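Molybdenum cofactor carrier protein (Chlamydomonas reinhardtii, PDB 2IZ6) binds and carries the molybdenum cofactor, probably protecting it and passing it on to molybdenum enzymes in the alga. Local coordinates at the interface of chains A and B and the interface of chains A and C. Coordinates in Å, arbitrary orientation; residue numbers count along the deposited sequence, not the author numbering. Chains: chain A/B/C, Molybdenum cofactor carrier protein.

Contact 1: the interface of chains A and B. Residues chain A 15, 73, 90, 92-93, 104, 107; chain B 15, 73, 90-93, 104, 107.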
# COMPACT_ATOMS: atom_id res chain seq x y z
N ILE A 15 1.32 12.60 -18.67
CA ILE A 15 1.14 11.20 -18.45
C ILE A 15 -0.35 10.99 -18.47
O ILE A 15 -1.10 11.62 -17.72
CB ILE A 15 1.70 10.79 -17.13
CG1 ILE A 15 3.23 11.04 -17.08
CG2 ILE A 15 1.41 9.28 -16.89
CD1 ILE A 15 3.85 10.65 -15.76
N ILE A 73 4.62 3.12 -19.69
CA ILE A 73 4.86 2.75 -18.29
C ILE A 73 3.84 1.72 -17.94
O ILE A 73 2.62 1.97 -18.02
CB ILE A 73 4.80 3.94 -17.31
CG1 ILE A 73 5.77 5.08 -17.65
CG2 ILE A 73 5.02 3.42 -15.86
CD1 ILE A 73 5.45 6.35 -16.92
N ILE A 90 8.95 0.91 -19.31
CA ILE A 90 9.30 1.15 -17.90
C ILE A 90 8.33 0.35 -17.06
O ILE A 90 7.15 0.76 -16.92
CB ILE A 90 9.22 2.62 -17.57
CG1 ILE A 90 10.20 3.45 -18.43
CG2 ILE A 90 9.47 2.84 -16.08
CD1 ILE A 90 9.95 4.92 -18.36
N ILE A 92 6.93 -0.66 -13.67
CA ILE A 92 6.87 -0.22 -12.28
C ILE A 92 6.23 -1.36 -11.49
O ILE A 92 5.10 -1.76 -11.75
CB ILE A 92 6.08 1.11 -12.12
CG1 ILE A 92 6.77 2.27 -12.84
CG2 ILE A 92 5.88 1.44 -10.65
CD1 ILE A 92 8.12 2.66 -12.32
N VAL A 93 6.96 -1.87 -10.51
CA VAL A 93 6.52 -3.02 -9.71
C VAL A 93 6.23 -2.52 -8.30
O VAL A 93 7.14 -2.08 -7.63
CB VAL A 93 7.60 -4.08 -9.67
CG1 VAL A 93 7.10 -5.34 -8.90
CG2 VAL A 93 7.99 -4.52 -10.99
N ASN A 104 -0.64 3.18 -10.03
CA ASN A 104 -0.20 4.49 -9.58
C ASN A 104 -0.88 5.65 -10.36
O ASN A 104 -0.26 6.66 -10.76
CB ASN A 104 1.36 4.56 -9.64
CG ASN A 104 2.04 3.71 -8.54
OD1 ASN A 104 1.45 3.35 -7.54
ND2 ASN A 104 3.28 3.42 -8.72
N SER A 107 -0.44 9.61 -10.63
CA SER A 107 0.63 10.12 -11.42
C SER A 107 0.11 10.75 -12.71
O SER A 107 0.80 11.52 -13.33
CB SER A 107 1.59 9.00 -11.80
OG SER A 107 1.94 8.18 -10.67
N ILE B 15 17.03 -0.17 -14.80
CA ILE B 15 16.57 0.80 -13.86
C ILE B 15 17.39 0.55 -12.62
O ILE B 15 17.43 -0.55 -12.07
CB ILE B 15 15.12 0.61 -13.56
CG1 ILE B 15 14.26 0.82 -14.84
CG2 ILE B 15 14.68 1.62 -12.46
CD1 ILE B 15 12.78 0.63 -14.58
N ILE B 73 13.19 8.96 -12.82
CA ILE B 73 11.89 8.60 -12.27
C ILE B 73 11.93 8.97 -10.82
O ILE B 73 12.77 8.46 -10.05
CB ILE B 73 11.51 7.11 -12.45
CG1 ILE B 73 11.53 6.64 -13.91
CG2 ILE B 73 10.14 6.85 -11.78
CD1 ILE B 73 11.52 5.15 -14.04
N ILE B 90 9.76 11.77 -14.83
CA ILE B 90 8.55 10.95 -14.67
C ILE B 90 8.25 10.88 -13.19
O ILE B 90 8.95 10.15 -12.45
CB ILE B 90 8.76 9.57 -15.24
CG1 ILE B 90 9.08 9.62 -16.75
CG2 ILE B 90 7.55 8.69 -14.96
CD1 ILE B 90 9.60 8.32 -17.29
N PRO B 91 7.26 11.68 -12.71
CA PRO B 91 6.85 11.62 -11.32
C PRO B 91 5.88 10.50 -11.13
O PRO B 91 4.82 10.53 -11.77
CB PRO B 91 6.23 13.04 -11.07
CG PRO B 91 6.45 13.83 -12.31
CD PRO B 91 6.54 12.78 -13.40
N ILE B 92 6.20 9.55 -10.28
CA ILE B 92 5.30 8.46 -9.92
C ILE B 92 4.74 8.80 -8.53
O ILE B 92 5.49 8.94 -7.56
CB ILE B 92 6.01 7.08 -9.94
CG1 ILE B 92 6.49 6.72 -11.34
CG2 ILE B 92 5.10 6.00 -9.38
CD1 ILE B 92 5.41 6.51 -12.38
N VAL B 93 3.43 8.91 -8.44
CA VAL B 93 2.75 9.30 -7.20
C VAL B 93 1.99 8.09 -6.68
O VAL B 93 1.07 7.64 -7.35
CB VAL B 93 1.79 10.45 -7.46
CG1 VAL B 93 1.14 10.92 -6.13
CG2 VAL B 93 2.45 11.59 -8.05
N ASN B 104 8.92 2.43 -5.07
CA ASN B 104 8.69 1.26 -5.91
C ASN B 104 10.01 0.54 -6.30
O ASN B 104 10.24 0.10 -7.44
CB ASN B 104 7.85 1.68 -7.16
CG ASN B 104 6.37 1.99 -6.80
OD1 ASN B 104 5.85 1.60 -5.78
ND2 ASN B 104 5.70 2.67 -7.67
N SER B 107 11.08 -2.40 -8.78
CA SER B 107 11.21 -2.10 -10.17
C SER B 107 12.67 -2.09 -10.59
O SER B 107 12.95 -2.20 -11.77
CB SER B 107 10.62 -0.72 -10.47
OG SER B 107 9.32 -0.55 -9.87
O HOH W 1 3.04 12.67 -12.44
O HOH W 2 2.92 1.98 -5.33
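Strand 90-93, flanked by strands 15-19 and 72-76, and the 3-10 helix 105-107 with loop residue 104 make up this two-fold patch, each chain offering the same elements. The polar anchor is reciprocal: the backbone N of A:Val93 donates to the hydroxyl OG of B:Ser107 at 2.8 Å, nearly straight at 173°, and B:Val93 does likewise with A:Ser107. Each hydroxyl also serves as a donor, since A:Ser107 OG reaches the carbonyl O of A:Asn104 at 2.7 Å, in the carbonyl plane. Chi1 of -47° sets OG beside its own backbone N, where the bonds to B:Val93 N and A:Asn104 O fix its position. An alanine in place of A:Ser107, lacking OG, would probably weaken the hold on the B:Val93 amide and loosen A:Asn104. The two Asn104 amides meet tip to tip, coplanar within 1°, with A:Asn104 ND2 and B:Asn104 ND2 2.7 Å apart as modelled; two donors so close suggest that one amide may be turned over. The side chain of A:Ile92 crosses the B:Asn104 amide at about a right angle, its CG2 3.2 Å from B:Asn104 ND2. Water 2 joins both OD1 atoms, 3.0 Å from that of A:Asn104. Beside them lies an apolar layer: A:Ile90 CD1 touches B:Ile90 CD1 tip to tip at 3.6 Å, and A:Ile73 CD1 meets B:Ile90 CG2 at 3.7 Å. Paired hydrogen bonds around an isoleucine core probably hold two subunits together in the tetrameric assembly.

Contact 2: the interface of chains A and C. Residues chain A 98-101; chain C 106, 126, 129.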
# COMPACT_ATOMS: atom_id res chain seq x y z
N SER A 98 -2.83 -7.87 -5.50
CA SER A 98 -3.62 -7.92 -6.73
C SER A 98 -5.04 -7.52 -6.37
O SER A 98 -5.92 -7.56 -7.23
CB SER A 98 -3.62 -9.33 -7.35
OG SER A 98 -4.36 -10.22 -6.53
N ALA A 99 -5.28 -7.11 -5.11
CA ALA A 99 -6.65 -6.84 -4.65
C ALA A 99 -7.22 -5.59 -5.31
O ALA A 99 -8.46 -5.42 -5.39
CB ALA A 99 -6.73 -6.73 -3.10
N ARG A 100 -6.31 -4.72 -5.75
CA ARG A 100 -6.61 -3.49 -6.48
C ARG A 100 -5.81 -3.46 -7.78
O ARG A 100 -4.64 -3.85 -7.82
CB ARG A 100 -6.22 -2.30 -5.60
CG ARG A 100 -6.54 -0.96 -6.14
CD ARG A 100 -6.12 0.10 -5.17
NE ARG A 100 -6.08 1.40 -5.80
CZ ARG A 100 -5.46 2.46 -5.30
NH1 ARG A 100 -4.93 2.46 -4.08
NH2 ARG A 100 -5.46 3.57 -5.99
N ASP A 101 -6.43 -3.00 -8.86
CA ASP A 101 -5.71 -2.77 -10.12
C ASP A 101 -4.97 -1.44 -10.01
O ASP A 101 -5.27 -0.51 -10.73
CB ASP A 101 -6.70 -2.72 -11.27
CG ASP A 101 -7.40 -4.03 -11.47
OD1 ASP A 101 -6.75 -5.05 -11.17
OD2 ASP A 101 -8.57 -4.03 -11.91
N LEU C 106 -11.49 -6.28 3.50
CA LEU C 106 -11.37 -7.73 3.26
C LEU C 106 -11.44 -8.53 4.57
O LEU C 106 -11.56 -9.74 4.52
CB LEU C 106 -10.05 -8.09 2.52
CG LEU C 106 -9.94 -7.70 1.06
CD1 LEU C 106 -8.55 -8.03 0.63
CD2 LEU C 106 -10.98 -8.50 0.28
N LEU C 126 -14.15 -2.42 -4.82
CA LEU C 126 -13.05 -3.36 -4.43
C LEU C 126 -13.60 -4.57 -3.69
O LEU C 126 -13.07 -5.69 -3.82
CB LEU C 126 -11.91 -2.63 -3.67
CG LEU C 126 -11.15 -1.61 -4.50
CD1 LEU C 126 -10.13 -0.82 -3.62
CD2 LEU C 126 -10.48 -2.27 -5.72
N LYS C 129 -14.85 -6.73 -6.43
CA LYS C 129 -13.66 -7.33 -7.04
C LYS C 129 -13.15 -8.61 -6.31
O LYS C 129 -12.75 -9.60 -6.96
CB LYS C 129 -12.55 -6.28 -7.17
CG LYS C 129 -11.36 -6.82 -7.90
CD LYS C 129 -10.36 -5.72 -8.23
CE LYS C 129 -8.97 -6.24 -8.62
NZ LYS C 129 -8.98 -7.18 -9.73
O HOH W 3 -10.36 -6.40 -3.83
O HOH W 4 -5.83 -7.03 -9.99
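The loop segment 98-101 of chain A runs against helix 118-129 of chain C, close to its C-terminal end, while the 3-10 helix 105-107 of chain C only flanks it. C:Lys129, the last residue of that helix, carries the contact and has 60 Å² of its surface hidden by chain A. Its CG stands anti to the backbone N (chi1 -175°), and the chain stays extended until it bends at chi4 (55°). The aliphatic part consequently passes along the carbonyl of A:Ala99, with C:Lys129 CE 3.4 Å from A:Ala99 O, and the terminal amine NZ is turned toward A:Asp101. There the salt bridge is loose: C:Lys129 NZ lies 3.4 Å from the carboxylate OD1 of A:Asp101, a weak hydrogen bond, so charge attraction is likely to count for more than directional bonding. Water 4 reinforces it, sitting 2.5 Å from A:Asp101 OD1 and also contacting C:Lys129 NZ and the carbonyl of A:Ser98. Lysine and water thus approach the same carboxylate oxygen, the water much more closely. One methyl, CD2 of C:Leu126, rests 3.8 Å from A:Ala99 O and beside the backbone of A:Arg100, so that it packs against the loop backbone. The carbonyl of A:Ala99 is satisfied from another direction: water 3 lies 2.6 Å from A:Ala99 O and bridges it to the backbone carbonyl of C:Leu126, 2.8 Å from C:Leu126 O.

Contact 3: the interface of chains A and C. Residues chain A 116-119, 121-122, 125, 146-147; chain C 121-122, 125-126, 128-129, 146, 150.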
# COMPACT_ATOMS: atom_id res chain seq x y z
N MET A 116 -15.56 -0.98 -18.48
CA MET A 116 -15.87 -0.86 -17.06
C MET A 116 -16.00 -2.22 -16.40
O MET A 116 -16.49 -3.17 -17.05
CB MET A 116 -17.19 -0.13 -16.88
CG MET A 116 -17.50 0.27 -15.41
SD MET A 116 -16.35 1.18 -14.53
CE MET A 116 -16.05 2.65 -15.59
N GLY A 117 -15.46 -2.35 -15.19
CA GLY A 117 -15.59 -3.52 -14.33
C GLY A 117 -15.23 -3.03 -12.92
O GLY A 117 -15.01 -1.85 -12.76
N PRO A 118 -15.27 -3.91 -11.91
CA PRO A 118 -15.07 -3.46 -10.52
C PRO A 118 -13.72 -2.80 -10.33
O PRO A 118 -13.64 -1.75 -9.72
CB PRO A 118 -15.20 -4.75 -9.71
CG PRO A 118 -16.04 -5.62 -10.56
CD PRO A 118 -15.74 -5.29 -11.98
N GLY A 119 -12.61 -3.38 -10.80
CA GLY A 119 -11.31 -2.74 -10.58
C GLY A 119 -11.25 -1.37 -11.23
O GLY A 119 -10.68 -0.43 -10.66
N ALA A 121 -13.73 0.58 -11.92
CA ALA A 121 -14.62 1.47 -11.16
C ALA A 121 -13.94 2.01 -9.92
O ALA A 121 -14.13 3.19 -9.57
CB ALA A 121 -15.85 0.75 -10.82
N ALA A 122 -13.16 1.19 -9.25
CA ALA A 122 -12.46 1.67 -8.06
C ALA A 122 -11.46 2.73 -8.43
O ALA A 122 -11.29 3.77 -7.80
CB ALA A 122 -11.77 0.55 -7.32
N ALA A 125 -13.16 6.01 -9.29
CA ALA A 125 -13.67 6.64 -8.07
C ALA A 125 -12.55 7.24 -7.27
O ALA A 125 -12.67 8.40 -6.76
CB ALA A 125 -14.39 5.65 -7.25
N PHE A 146 -23.69 7.34 -13.09
CA PHE A 146 -23.20 7.22 -11.72
C PHE A 146 -21.96 8.11 -11.45
O PHE A 146 -21.96 8.94 -10.55
CB PHE A 146 -22.91 5.77 -11.38
CG PHE A 146 -22.22 5.62 -10.03
CD1 PHE A 146 -22.88 5.95 -8.86
CD2 PHE A 146 -20.89 5.22 -9.95
CE1 PHE A 146 -22.20 5.82 -7.59
CE2 PHE A 146 -20.25 5.06 -8.73
CZ PHE A 146 -20.88 5.38 -7.58
N PHE A 147 -20.97 8.07 -12.35
CA PHE A 147 -19.74 8.82 -12.12
C PHE A 147 -20.04 10.27 -12.29
O PHE A 147 -19.54 11.12 -11.57
CB PHE A 147 -18.56 8.29 -13.02
CG PHE A 147 -18.03 6.98 -12.55
CD1 PHE A 147 -18.19 5.86 -13.27
CD2 PHE A 147 -17.46 6.87 -11.29
CE1 PHE A 147 -17.77 4.60 -12.76
CE2 PHE A 147 -17.02 5.62 -10.80
CZ PHE A 147 -17.20 4.54 -11.51
N ALA C 121 -17.58 4.55 -2.97
CA ALA C 121 -17.69 3.85 -4.26
C ALA C 121 -16.50 2.93 -4.53
O ALA C 121 -16.65 1.82 -5.01
CB ALA C 121 -17.83 4.90 -5.39
N ALA C 122 -15.30 3.42 -4.19
CA ALA C 122 -14.06 2.67 -4.44
C ALA C 122 -14.05 1.45 -3.54
O ALA C 122 -13.75 0.36 -3.95
CB ALA C 122 -12.80 3.58 -4.12
N ALA C 125 -16.63 -1.02 -4.81
CA ALA C 125 -16.13 -1.72 -6.05
C ALA C 125 -15.06 -2.75 -5.73
O ALA C 125 -15.02 -3.84 -6.27
CB ALA C 125 -15.62 -0.73 -7.06
N LEU C 126 -14.15 -2.42 -4.82
CA LEU C 126 -13.05 -3.36 -4.43
C LEU C 126 -13.60 -4.57 -3.69
O LEU C 126 -13.07 -5.69 -3.82
CB LEU C 126 -11.91 -2.63 -3.67
CG LEU C 126 -11.15 -1.61 -4.50
CD1 LEU C 126 -10.13 -0.82 -3.62
CD2 LEU C 126 -10.48 -2.27 -5.72
N LEU C 128 -16.50 -5.94 -4.30
CA LEU C 128 -17.07 -6.75 -5.39
C LEU C 128 -15.95 -7.44 -6.19
O LEU C 128 -16.08 -8.59 -6.61
CB LEU C 128 -17.90 -5.89 -6.31
CG LEU C 128 -19.15 -5.28 -5.66
CD1 LEU C 128 -19.92 -4.41 -6.65
CD2 LEU C 128 -20.05 -6.39 -5.14
N LYS C 129 -14.85 -6.73 -6.43
CA LYS C 129 -13.66 -7.33 -7.04
C LYS C 129 -13.15 -8.61 -6.31
O LYS C 129 -12.75 -9.60 -6.96
CB LYS C 129 -12.55 -6.28 -7.17
CG LYS C 129 -11.36 -6.82 -7.90
CD LYS C 129 -10.36 -5.72 -8.23
CE LYS C 129 -8.97 -6.24 -8.62
NZ LYS C 129 -8.98 -7.18 -9.73
N PHE C 146 -25.86 1.12 -10.75
CA PHE C 146 -24.47 0.93 -11.18
C PHE C 146 -23.79 -0.28 -10.53
O PHE C 146 -23.26 -1.15 -11.22
CB PHE C 146 -23.61 2.16 -10.92
CG PHE C 146 -22.16 1.89 -11.24
CD1 PHE C 146 -21.80 1.52 -12.55
CD2 PHE C 146 -21.17 1.95 -10.25
CE1 PHE C 146 -20.45 1.24 -12.85
CE2 PHE C 146 -19.83 1.72 -10.58
CZ PHE C 146 -19.50 1.32 -11.88
N LEU C 150 -22.40 -4.13 -12.02
CA LEU C 150 -21.04 -4.70 -11.86
C LEU C 150 -21.11 -6.15 -11.46
O LEU C 150 -20.41 -6.94 -12.03
CB LEU C 150 -20.19 -3.96 -10.84
CG LEU C 150 -19.76 -2.52 -11.18
CD1 LEU C 150 -18.91 -2.01 -10.05
CD2 LEU C 150 -19.03 -2.40 -12.50
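Three phenylalanine rings form one end of this patch. The ring of A:Phe147 has CD2 of A:Phe146 over the centre of one face, while C:Phe146 has CG of C:Leu150 above one face, toward the rim. At the edges, in plane, C:Ala121 CB abuts the A:Phe146 ring and A:Ala121 CB abuts that of C:Phe146, whose CZ is 3.8 Å from it. The two Phe146 side chains cross at about a right angle near the two-fold, A:Phe146 CD2 and C:Phe146 CD2 3.3 Å apart, each with CG anti to its backbone N (chi1 173° and 174°), and A:Phe147 meets C:Phe146 edge-to-face with planes 69° apart. Beyond the rings the 118-129 helices cross through small residues: A:Ala122 CA and C:Ala122 CA are 4.1 Å apart, a close approach for which the small alanines leave room. A:Ala122 CB presses against C:Leu126 CD2 at 3.5 Å, tighter than usual. At the glycine-rich helix start, A:Pro118 CB sits 3.6 Å from C:Ala125 O, and C:Leu150 CD2 reaches A:Gly117 C at 3.9 Å. No polar atoms pair across, so this apolar helix-helix seam probably joins the subunits by shape complementarity.

Contact 2 and contact 3 belong to one A-C interface, their C-alpha centres about 10 Å apart, and share C:Leu126 and C:Lys129: helix 118-129 of chain C turns this end toward both a loop and a helix of chain A. Contact 1 belongs to a separate A-B interface, its C-alpha centre about 20 Å from that of contact 2 and about 24 Å from that of contact 3. Strand 90-93 faces B, helices 118-129 and 141-150 and loop 98-101 face C, and the 3-10 helix 105-107 takes part in both interfaces. Two such two-fold interfaces could together build the deposited tetramer, though the structure alone does not show the solution form.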